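Local coordinates for protein tRNA-splicing ligase RtcB (Thermus thermophilus, PDB 2EPG) that probably joins RNA ends bearing a 2',3'-cyclic phosphate or 3'-phosphate to 5'-hydroxyl ends, using GTP and two manganese ions, at residues 13-25 with 33-45. Numbering follows the deposited sequence.
Sequences FFEKIAPYTYRIP and DAVFFASKEILKD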
ATOM      1  N   PHE A  13      -9.830 -29.087  -3.003  1.00 70.34           N
ATOM      2  CA  PHE A  13     -10.385 -28.165  -3.982  1.00 65.58           C
ATOM      3  C   PHE A  13      -9.342 -27.234  -4.601  1.00 62.81           C
ATOM      4  O   PHE A  13      -9.688 -26.206  -5.186  1.00 61.47           O
ATOM      5  CB  PHE A  13     -11.522 -27.353  -3.351  1.00 64.71           C
ATOM      6  CG  PHE A  13     -11.094 -26.496  -2.197  1.00 63.83           C
ATOM      7  CD1 PHE A  13     -10.843 -25.139  -2.379  1.00 62.81           C
ATOM      8  CD2 PHE A  13     -10.945 -27.046  -0.925  1.00 62.41           C
ATOM      9  CE1 PHE A  13     -10.450 -24.338  -1.311  1.00 62.97           C
ATOM     10  CE2 PHE A  13     -10.552 -26.258   0.153  1.00 62.71           C
ATOM     11  CZ  PHE A  13     -10.304 -24.899  -0.040  1.00 63.41           C
ATOM     12  N   PHE A  14      -8.067 -27.601  -4.468  1.00 59.51           N
ATOM     13  CA  PHE A  14      -6.975 -26.824  -5.046  1.00 56.86           C
ATOM     14  C   PHE A  14      -5.711 -27.654  -5.250  1.00 55.13           C
ATOM     15  O   PHE A  14      -5.308 -28.401  -4.362  1.00 55.07           O
ATOM     16  CB  PHE A  14      -6.673 -25.579  -4.190  1.00 56.21           C
ATOM     17  CG  PHE A  14      -6.163 -25.873  -2.801  1.00 55.34           C
ATOM     18  CD1 PHE A  14      -4.856 -26.297  -2.594  1.00 55.76           C
ATOM     19  CD2 PHE A  14      -6.979 -25.670  -1.695  1.00 55.23           C
ATOM     20  CE1 PHE A  14      -4.366 -26.508  -1.301  1.00 56.39           C
ATOM     21  CE2 PHE A  14      -6.505 -25.878  -0.400  1.00 55.45           C
ATOM     22  CZ  PHE A  14      -5.194 -26.296  -0.201  1.00 56.69           C
ATOM     23  N   GLU A  15      -5.106 -27.536  -6.432  1.00 52.92           N
ATOM     24  CA  GLU A  15      -3.881 -28.265  -6.755  1.00 51.28           C
ATOM     25  C   GLU A  15      -2.672 -27.324  -6.792  1.00 51.22           C
ATOM     26  O   GLU A  15      -2.822 -26.108  -6.924  1.00 48.39           O
ATOM     27  CB  GLU A  15      -4.016 -29.004  -8.107  1.00 51.66           C
ATOM     28  CG  GLU A  15      -4.259 -28.136  -9.368  1.00 51.10           C
ATOM     29  CD  GLU A  15      -3.709 -28.791 -10.665  1.00 53.27           C
ATOM     30  OE1 GLU A  15      -3.246 -29.959 -10.604  1.00 50.11           O
ATOM     31  OE2 GLU A  15      -3.733 -28.139 -11.744  1.00 49.15           O
ATOM     32  N   LYS A  16      -1.471 -27.886  -6.667  1.00 49.90           N
ATOM     33  CA  LYS A  16      -0.254 -27.082  -6.706  1.00 48.56           C
ATOM     34  C   LYS A  16       0.254 -27.042  -8.141  1.00 47.95           C
ATOM     35  O   LYS A  16       0.395 -28.081  -8.796  1.00 48.65           O
ATOM     36  CB  LYS A  16       0.805 -27.688  -5.789  1.00 52.20           C
ATOM     37  CG  LYS A  16       2.065 -26.848  -5.621  1.00 52.61           C
ATOM     38  CD  LYS A  16       3.003 -27.506  -4.615  1.00 53.40           C
ATOM     39  CE  LYS A  16       4.280 -26.720  -4.425  1.00 51.36           C
ATOM     40  NZ  LYS A  16       5.155 -27.349  -3.415  1.00 51.95           N
ATOM     41  N   ILE A  17       0.521 -25.840  -8.635  1.00 44.90           N
ATOM     42  CA  ILE A  17       0.989 -25.673  -9.999  1.00 43.42           C
ATOM     43  C   ILE A  17       2.439 -25.229 -10.100  1.00 40.47           C
ATOM     44  O   ILE A  17       3.045 -25.289 -11.165  1.00 39.27           O
ATOM     45  CB  ILE A  17       0.077 -24.676 -10.747  1.00 46.50           C
ATOM     46  CG1 ILE A  17      -1.235 -25.377 -11.099  1.00 46.88           C
ATOM     47  CG2 ILE A  17       0.767 -24.132 -12.002  1.00 48.48           C
ATOM     48  CD1 ILE A  17      -2.143 -24.550 -11.984  1.00 51.39           C
ATOM     49  N   ALA A  18       3.002 -24.790  -8.985  1.00 39.51           N
ATOM     50  CA  ALA A  18       4.383 -24.338  -8.976  1.00 37.79           C
ATOM     51  C   ALA A  18       4.818 -24.143  -7.545  1.00 36.83           C
ATOM     52  O   ALA A  18       4.000 -24.156  -6.640  1.00 37.41           O
ATOM     53  CB  ALA A  18       4.499 -23.025  -9.730  1.00 36.44           C
ATOM     54  N   PRO A  19       6.122 -23.962  -7.314  1.00 37.70           N
ATOM     55  CA  PRO A  19       6.537 -23.765  -5.927  1.00 37.88           C
ATOM     56  C   PRO A  19       5.729 -22.615  -5.317  1.00 39.38           C
ATOM     57  O   PRO A  19       5.475 -21.607  -5.981  1.00 40.22           O
ATOM     58  CB  PRO A  19       8.027 -23.450  -6.062  1.00 37.54           C
ATOM     59  CG  PRO A  19       8.421 -24.286  -7.234  1.00 38.81           C
ATOM     60  CD  PRO A  19       7.285 -24.058  -8.210  1.00 36.76           C
ATOM     61  N   TYR A  20       5.313 -22.784  -4.066  1.00 38.51           N
ATOM     62  CA  TYR A  20       4.527 -21.786  -3.350  1.00 39.18           C
ATOM     63  C   TYR A  20       3.311 -21.234  -4.113  1.00 39.24           C
ATOM     64  O   TYR A  20       2.785 -20.187  -3.746  1.00 39.55           O
ATOM     65  CB  TYR A  20       5.423 -20.612  -2.926  1.00 40.59           C
ATOM     66  CG  TYR A  20       6.645 -21.038  -2.148  1.00 39.05           C
ATOM     67  CD1 TYR A  20       7.746 -21.590  -2.798  1.00 41.36           C
ATOM     68  CD2 TYR A  20       6.681 -20.928  -0.764  1.00 40.90           C
ATOM     69  CE1 TYR A  20       8.858 -22.027  -2.088  1.00 42.34           C
ATOM     70  CE2 TYR A  20       7.790 -21.358  -0.029  1.00 41.88           C
ATOM     71  CZ  TYR A  20       8.876 -21.908  -0.702  1.00 42.62           C
ATOM     72  OH  TYR A  20       9.972 -22.343   0.005  1.00 43.32           O
ATOM     73  N   THR A  21       2.850 -21.949  -5.137  1.00 37.08           N
ATOM     74  CA  THR A  21       1.719 -21.498  -5.946  1.00 35.88           C
ATOM     75  C   THR A  21       0.598 -22.548  -6.060  1.00 39.49           C
ATOM     76  O   THR A  21       0.829 -23.673  -6.537  1.00 39.89           O
ATOM     77  CB  THR A  21       2.215 -21.120  -7.351  1.00 34.24           C
ATOM     78  OG1 THR A  21       3.329 -20.219  -7.228  1.00 32.74           O
ATOM     79  CG2 THR A  21       1.114 -20.458  -8.161  1.00 31.71           C
ATOM     80  N   TYR A  22      -0.614 -22.172  -5.638  1.00 39.10           N
ATOM     81  CA  TYR A  22      -1.780 -23.066  -5.674  1.00 38.58           C
ATOM     82  C   TYR A  22      -2.955 -22.528  -6.486  1.00 38.41           C
ATOM     83  O   TYR A  22      -3.234 -21.326  -6.502  1.00 37.51           O
ATOM     84  CB  TYR A  22      -2.250 -23.370  -4.253  1.00 41.97           C
ATOM     85  CG  TYR A  22      -1.144 -23.943  -3.394  1.00 45.12           C
ATOM     86  CD1 TYR A  22      -0.723 -25.267  -3.553  1.00 46.33           C
ATOM     87  CD2 TYR A  22      -0.480 -23.144  -2.459  1.00 47.92           C
ATOM     88  CE1 TYR A  22       0.339 -25.784  -2.802  1.00 49.35           C
ATOM     89  CE2 TYR A  22       0.586 -23.644  -1.702  1.00 48.99           C
ATOM     90  CZ  TYR A  22       0.989 -24.966  -1.879  1.00 49.96           C
ATOM     91  OH  TYR A  22       2.039 -25.456  -1.138  1.00 52.26           O
ATOM     92  N   ARG A  23      -3.655 -23.446  -7.139  1.00 34.58           N
ATOM     93  CA  ARG A  23      -4.774 -23.116  -7.988  1.00 36.68           C
ATOM     94  C   ARG A  23      -6.076 -23.732  -7.471  1.00 37.12           C
ATOM     95  O   ARG A  23      -6.104 -24.887  -7.043  1.00 36.24           O
ATOM     96  CB  ARG A  23      -4.458 -23.620  -9.394  1.00 37.34           C
ATOM     97  CG  ARG A  23      -5.525 -23.447 -10.418  1.00 38.27           C
ATOM     98  CD  ARG A  23      -5.431 -24.591 -11.405  1.00 39.39           C
ATOM     99  NE  ARG A  23      -6.508 -24.494 -12.368  1.00 42.30           N
ATOM    100  CZ  ARG A  23      -7.191 -25.519 -12.853  1.00 38.64           C
ATOM    101  NH1 ARG A  23      -8.154 -25.283 -13.721  1.00 39.36           N
ATOM    102  NH2 ARG A  23      -6.915 -26.766 -12.480  1.00 39.20           N
ATOM    103  N   ILE A  24      -7.137 -22.928  -7.467  1.00 35.31           N
ATOM    104  CA  ILE A  24      -8.469 -23.372  -7.062  1.00 33.64           C
ATOM    105  C   ILE A  24      -9.204 -23.435  -8.386  1.00 32.88           C
ATOM    106  O   ILE A  24      -9.630 -22.410  -8.921  1.00 31.76           O
ATOM    107  CB  ILE A  24      -9.167 -22.344  -6.151  1.00 33.22           C
ATOM    108  CG1 ILE A  24      -8.420 -22.241  -4.822  1.00 32.28           C
ATOM    109  CG2 ILE A  24     -10.630 -22.743  -5.938  1.00 33.57           C
ATOM    110  CD1 ILE A  24      -8.803 -21.038  -3.991  1.00 30.74           C
ATOM    111  N   PRO A  25      -9.346 -24.633  -8.953  1.00 33.54           N
ATOM    112  CA  PRO A  25     -10.050 -24.673 -10.233  1.00 34.10           C
ATOM    113  C   PRO A  25     -11.493 -24.165 -10.177  1.00 35.28           C
ATOM    114  O   PRO A  25     -12.195 -24.321  -9.177  1.00 33.97           O
ATOM    115  CB  PRO A  25      -9.911 -26.139 -10.667  1.00 35.23           C
ATOM    116  CG  PRO A  25      -9.690 -26.876  -9.382  1.00 36.61           C
ATOM    117  CD  PRO A  25      -8.830 -25.958  -8.568  1.00 34.89           C
ATOM    118  N   ASP A  33     -10.740 -19.358 -12.586  1.00 26.50           N
ATOM    119  CA  ASP A  33      -9.964 -20.035 -11.567  1.00 27.04           C
ATOM    120  C   ASP A  33      -9.474 -18.956 -10.590  1.00 27.32           C
ATOM    121  O   ASP A  33      -9.462 -17.763 -10.910  1.00 27.79           O
ATOM    122  CB  ASP A  33      -8.690 -20.665 -12.159  1.00 25.79           C
ATOM    123  CG  ASP A  33      -8.957 -21.862 -13.058  1.00 29.51           C
ATOM    124  OD1 ASP A  33     -10.059 -22.443 -12.996  1.00 28.98           O
ATOM    125  OD2 ASP A  33      -8.030 -22.232 -13.823  1.00 29.93           O
ATOM    126  N   ALA A  34      -9.052 -19.385  -9.412  1.00 25.52           N
ATOM    127  CA  ALA A  34      -8.453 -18.491  -8.445  1.00 28.22           C
ATOM    128  C   ALA A  34      -7.052 -19.085  -8.238  1.00 30.15           C
ATOM    129  O   ALA A  34      -6.855 -20.295  -8.398  1.00 30.26           O
ATOM    130  CB  ALA A  34      -9.224 -18.509  -7.140  1.00 28.12           C
ATOM    131  N   VAL A  35      -6.077 -18.247  -7.923  1.00 27.99           N
ATOM    132  CA  VAL A  35      -4.732 -18.733  -7.659  1.00 29.56           C
ATOM    133  C   VAL A  35      -4.215 -18.022  -6.423  1.00 31.36           C
ATOM    134  O   VAL A  35      -4.401 -16.815  -6.284  1.00 33.90           O
ATOM    135  CB  VAL A  35      -3.775 -18.441  -8.852  1.00 29.16           C
ATOM    136  CG1 VAL A  35      -2.327 -18.561  -8.395  1.00 31.44           C
ATOM    137  CG2 VAL A  35      -4.051 -19.397 -10.005  1.00 28.12           C
ATOM    138  N   PHE A  36      -3.600 -18.759  -5.502  1.00 33.51           N
ATOM    139  CA  PHE A  36      -3.042 -18.132  -4.305  1.00 33.53           C
ATOM    140  C   PHE A  36      -1.627 -18.629  -4.032  1.00 34.00           C
ATOM    141  O   PHE A  36      -1.267 -19.753  -4.387  1.00 34.13           O
ATOM    142  CB  PHE A  36      -3.935 -18.339  -3.063  1.00 34.32           C
ATOM    143  CG  PHE A  36      -4.068 -19.770  -2.613  1.00 36.31           C
ATOM    144  CD1 PHE A  36      -5.026 -20.607  -3.180  1.00 35.92           C
ATOM    145  CD2 PHE A  36      -3.256 -20.270  -1.599  1.00 36.33           C
ATOM    146  CE1 PHE A  36      -5.176 -21.925  -2.746  1.00 38.52           C
ATOM    147  CE2 PHE A  36      -3.392 -21.589  -1.154  1.00 38.17           C
ATOM    148  CZ  PHE A  36      -4.358 -22.422  -1.729  1.00 38.16           C
ATOM    149  N   PHE A  37      -0.815 -17.768  -3.430  1.00 33.79           N
ATOM    150  CA  PHE A  37       0.562 -18.113  -3.128  1.00 34.71           C
ATOM    151  C   PHE A  37       0.697 -18.416  -1.641  1.00 36.28           C
ATOM    152  O   PHE A  37       0.183 -17.678  -0.799  1.00 35.80           O
ATOM    153  CB  PHE A  37       1.496 -16.961  -3.542  1.00 32.77           C
ATOM    154  CG  PHE A  37       1.290 -16.491  -4.963  1.00 30.27           C
ATOM    155  CD1 PHE A  37       0.397 -15.462  -5.253  1.00 30.08           C
ATOM    156  CD2 PHE A  37       1.953 -17.108  -6.015  1.00 29.88           C
ATOM    157  CE1 PHE A  37       0.168 -15.059  -6.569  1.00 28.41           C
ATOM    158  CE2 PHE A  37       1.734 -16.718  -7.336  1.00 30.45           C
ATOM    159  CZ  PHE A  37       0.839 -15.692  -7.617  1.00 28.28           C
ATOM    160  N   ALA A  38       1.378 -19.508  -1.307  1.00 39.20           N
ATOM    161  CA  ALA A  38       1.534 -19.856   0.098  1.00 42.41           C
ATOM    162  C   ALA A  38       2.636 -20.868   0.373  1.00 44.53           C
ATOM    163  O   ALA A  38       3.199 -21.463  -0.540  1.00 44.13           O
ATOM    164  CB  ALA A  38       0.216 -20.376   0.639  1.00 44.10           C
ATOM    165  N   SER A  39       2.936 -21.046   1.656  1.00 48.66           N
ATOM    166  CA  SER A  39       3.974 -21.976   2.110  1.00 51.00           C
ATOM    167  C   SER A  39       3.322 -23.265   2.549  1.00 51.99           C
ATOM    168  O   SER A  39       2.100 -23.328   2.703  1.00 50.13           O
ATOM    169  CB  SER A  39       4.724 -21.407   3.323  1.00 49.94           C
ATOM    170  OG  SER A  39       5.630 -20.370   2.977  1.00 57.84           O
ATOM    171  N   LYS A  40       4.138 -24.295   2.760  1.00 54.83           N
ATOM    172  CA  LYS A  40       3.607 -25.556   3.247  1.00 56.73           C
ATOM    173  C   LYS A  40       3.101 -25.233   4.641  1.00 56.21           C
ATOM    174  O   LYS A  40       2.114 -25.795   5.109  1.00 55.96           O
ATOM    175  CB  LYS A  40       4.698 -26.630   3.312  1.00 59.26           C
ATOM    176  CG  LYS A  40       4.975 -27.277   1.961  1.00 62.88           C
ATOM    177  CD  LYS A  40       3.663 -27.782   1.355  1.00 64.19           C
ATOM    178  CE  LYS A  40       3.828 -28.271  -0.071  1.00 64.79           C
ATOM    179  NZ  LYS A  40       2.493 -28.487  -0.699  1.00 64.61           N
ATOM    180  N   GLU A  41       3.783 -24.289   5.281  1.00 56.29           N
ATOM    181  CA  GLU A  41       3.434 -23.853   6.620  1.00 57.13           C
ATOM    182  C   GLU A  41       2.228 -22.923   6.629  1.00 55.76           C
ATOM    183  O   GLU A  41       1.377 -23.007   7.512  1.00 55.15           O
ATOM    184  CB  GLU A  41       4.634 -23.163   7.266  1.00 60.25           C
ATOM    185  CG  GLU A  41       5.843 -24.071   7.430  1.00 64.84           C
ATOM    186  CD  GLU A  41       5.496 -25.415   8.073  1.00 67.55           C
ATOM    187  OE1 GLU A  41       4.979 -26.308   7.362  1.00 68.41           O
ATOM    188  OE2 GLU A  41       5.732 -25.579   9.292  1.00 70.04           O
ATOM    189  N   ILE A  42       2.153 -22.033   5.645  1.00 55.41           N
ATOM    190  CA  ILE A  42       1.030 -21.108   5.560  1.00 53.93           C
ATOM    191  C   ILE A  42      -0.266 -21.872   5.290  1.00 53.56           C
ATOM    192  O   ILE A  42      -1.314 -21.541   5.840  1.00 52.81           O
ATOM    193  CB  ILE A  42       1.257 -20.053   4.449  1.00 54.04           C
ATOM    194  CG1 ILE A  42       2.427 -19.145   4.843  1.00 54.05           C
ATOM    195  CG2 ILE A  42      -0.008 -19.237   4.228  1.00 51.82           C
ATOM    196  CD1 ILE A  42       2.829 -18.149   3.791  1.00 53.98           C
ATOM    197  N   LEU A  43      -0.186 -22.897   4.449  1.00 53.59           N
ATOM    198  CA  LEU A  43      -1.357 -23.703   4.131  1.00 55.45           C
ATOM    199  C   LEU A  43      -1.928 -24.303   5.398  1.00 57.01           C
ATOM    200  O   LEU A  43      -3.136 -24.461   5.527  1.00 57.45           O
ATOM    201  CB  LEU A  43      -0.987 -24.836   3.182  1.00 55.26           C
ATOM    202  CG  LEU A  43      -0.956 -24.524   1.696  1.00 55.28           C
ATOM    203  CD1 LEU A  43      -0.426 -25.736   0.948  1.00 57.12           C
ATOM    204  CD2 LEU A  43      -2.356 -24.158   1.230  1.00 55.03           C
ATOM    205  N   LYS A  44      -1.043 -24.646   6.330  1.00 59.56           N
ATOM    206  CA  LYS A  44      -1.456 -25.238   7.595  1.00 61.23           C
ATOM    207  C   LYS A  44      -2.256 -24.205   8.369  1.00 61.09           C
ATOM    208  O   LYS A  44      -3.209 -24.533   9.071  1.00 60.76           O
ATOM    209  CB  LYS A  44      -0.226 -25.666   8.409  1.00 62.99           C
ATOM    210  CG  LYS A  44      -0.533 -26.652   9.534  1.00 66.22           C
ATOM    211  CD  LYS A  44       0.725 -27.027  10.316  1.00 67.89           C
ATOM    212  CE  LYS A  44       0.463 -28.165  11.317  1.00 70.24           C
ATOM    213  NZ  LYS A  44      -0.520 -27.837  12.402  1.00 70.23           N
ATOM    214  N   ASP A  45      -1.863 -22.949   8.217  1.00 61.40           N
ATOM    215  CA  ASP A  45      -2.529 -21.855   8.899  1.00 63.23           C
ATOM    216  C   ASP A  45      -3.940 -21.645   8.343  1.00 63.48           C
ATOM    217  O   ASP A  45      -4.895 -21.449   9.098  1.00 63.28           O
ATOM    218  CB  ASP A  45      -1.701 -20.582   8.736  1.00 65.94           C
ATOM    219  CG  ASP A  45      -1.943 -19.586   9.845  1.00 67.67           C
ATOM    220  OD1 ASP A  45      -3.119 -19.228  10.082  1.00 69.03           O
ATOM    221  OD2 ASP A  45      -0.953 -19.161  10.478  1.00 69.28           O
TER
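D33 OD2 is gripped side-on by R23, which brings NE and NH1 to the same oxygen, each at 3.1 Å. OD2 lies in the guanidinium plane, yet both nitrogens meet it from one face of the carboxylate. E15 OE2 adds a second acid to R23 through NH2, while D33 OD1 takes the backbone N of R26. The R23-D33 bridge lies at the loop end of the antiparallel hairpin of strands 21-24 and 34-37, which strand 15-18 extends on one side and strand 70-73 on the other. Two hydrogen-bonded pairs stitch the hairpin, Y22 with F36 and I24 with A34; the bond from I24 N to A34 O is nearly straight. Beyond them A38 N reaches Y20 O from above its carbonyl plane.

F14, Y22 and F36 form an aromatic cluster on the face that carries Y22 and I24. F36 CG is turned back between the backbone N and the carbonyl carbon (chi1 65°), which brings the ring face beneath Y22 CB, 3.6 Å from the ring centroid. The edge of F36 points into the face of F14, the planes at 83°, and I24 CG1 touches F36 at its rim. L43, from helix 40-48, meets Y22 with CD1 and F14 with CD2; helix 52-60 adds L54 against F36. Cutting Y22 back to an alanine is likely to leave L43 CD1 and A38 CB without the ring they pack on, and K40 NZ without its phenolic acceptor. On the other face T21 CG2 touches V35 CG1 at 3.9 Å. Past the ring, the K40 chain kinks at chi2 (-53°) and carries NZ to the edge of the Y22 ring, where it donates to Y22 OH at 3.1 Å, with K16 NZ only 4.0 Å from K40 NZ.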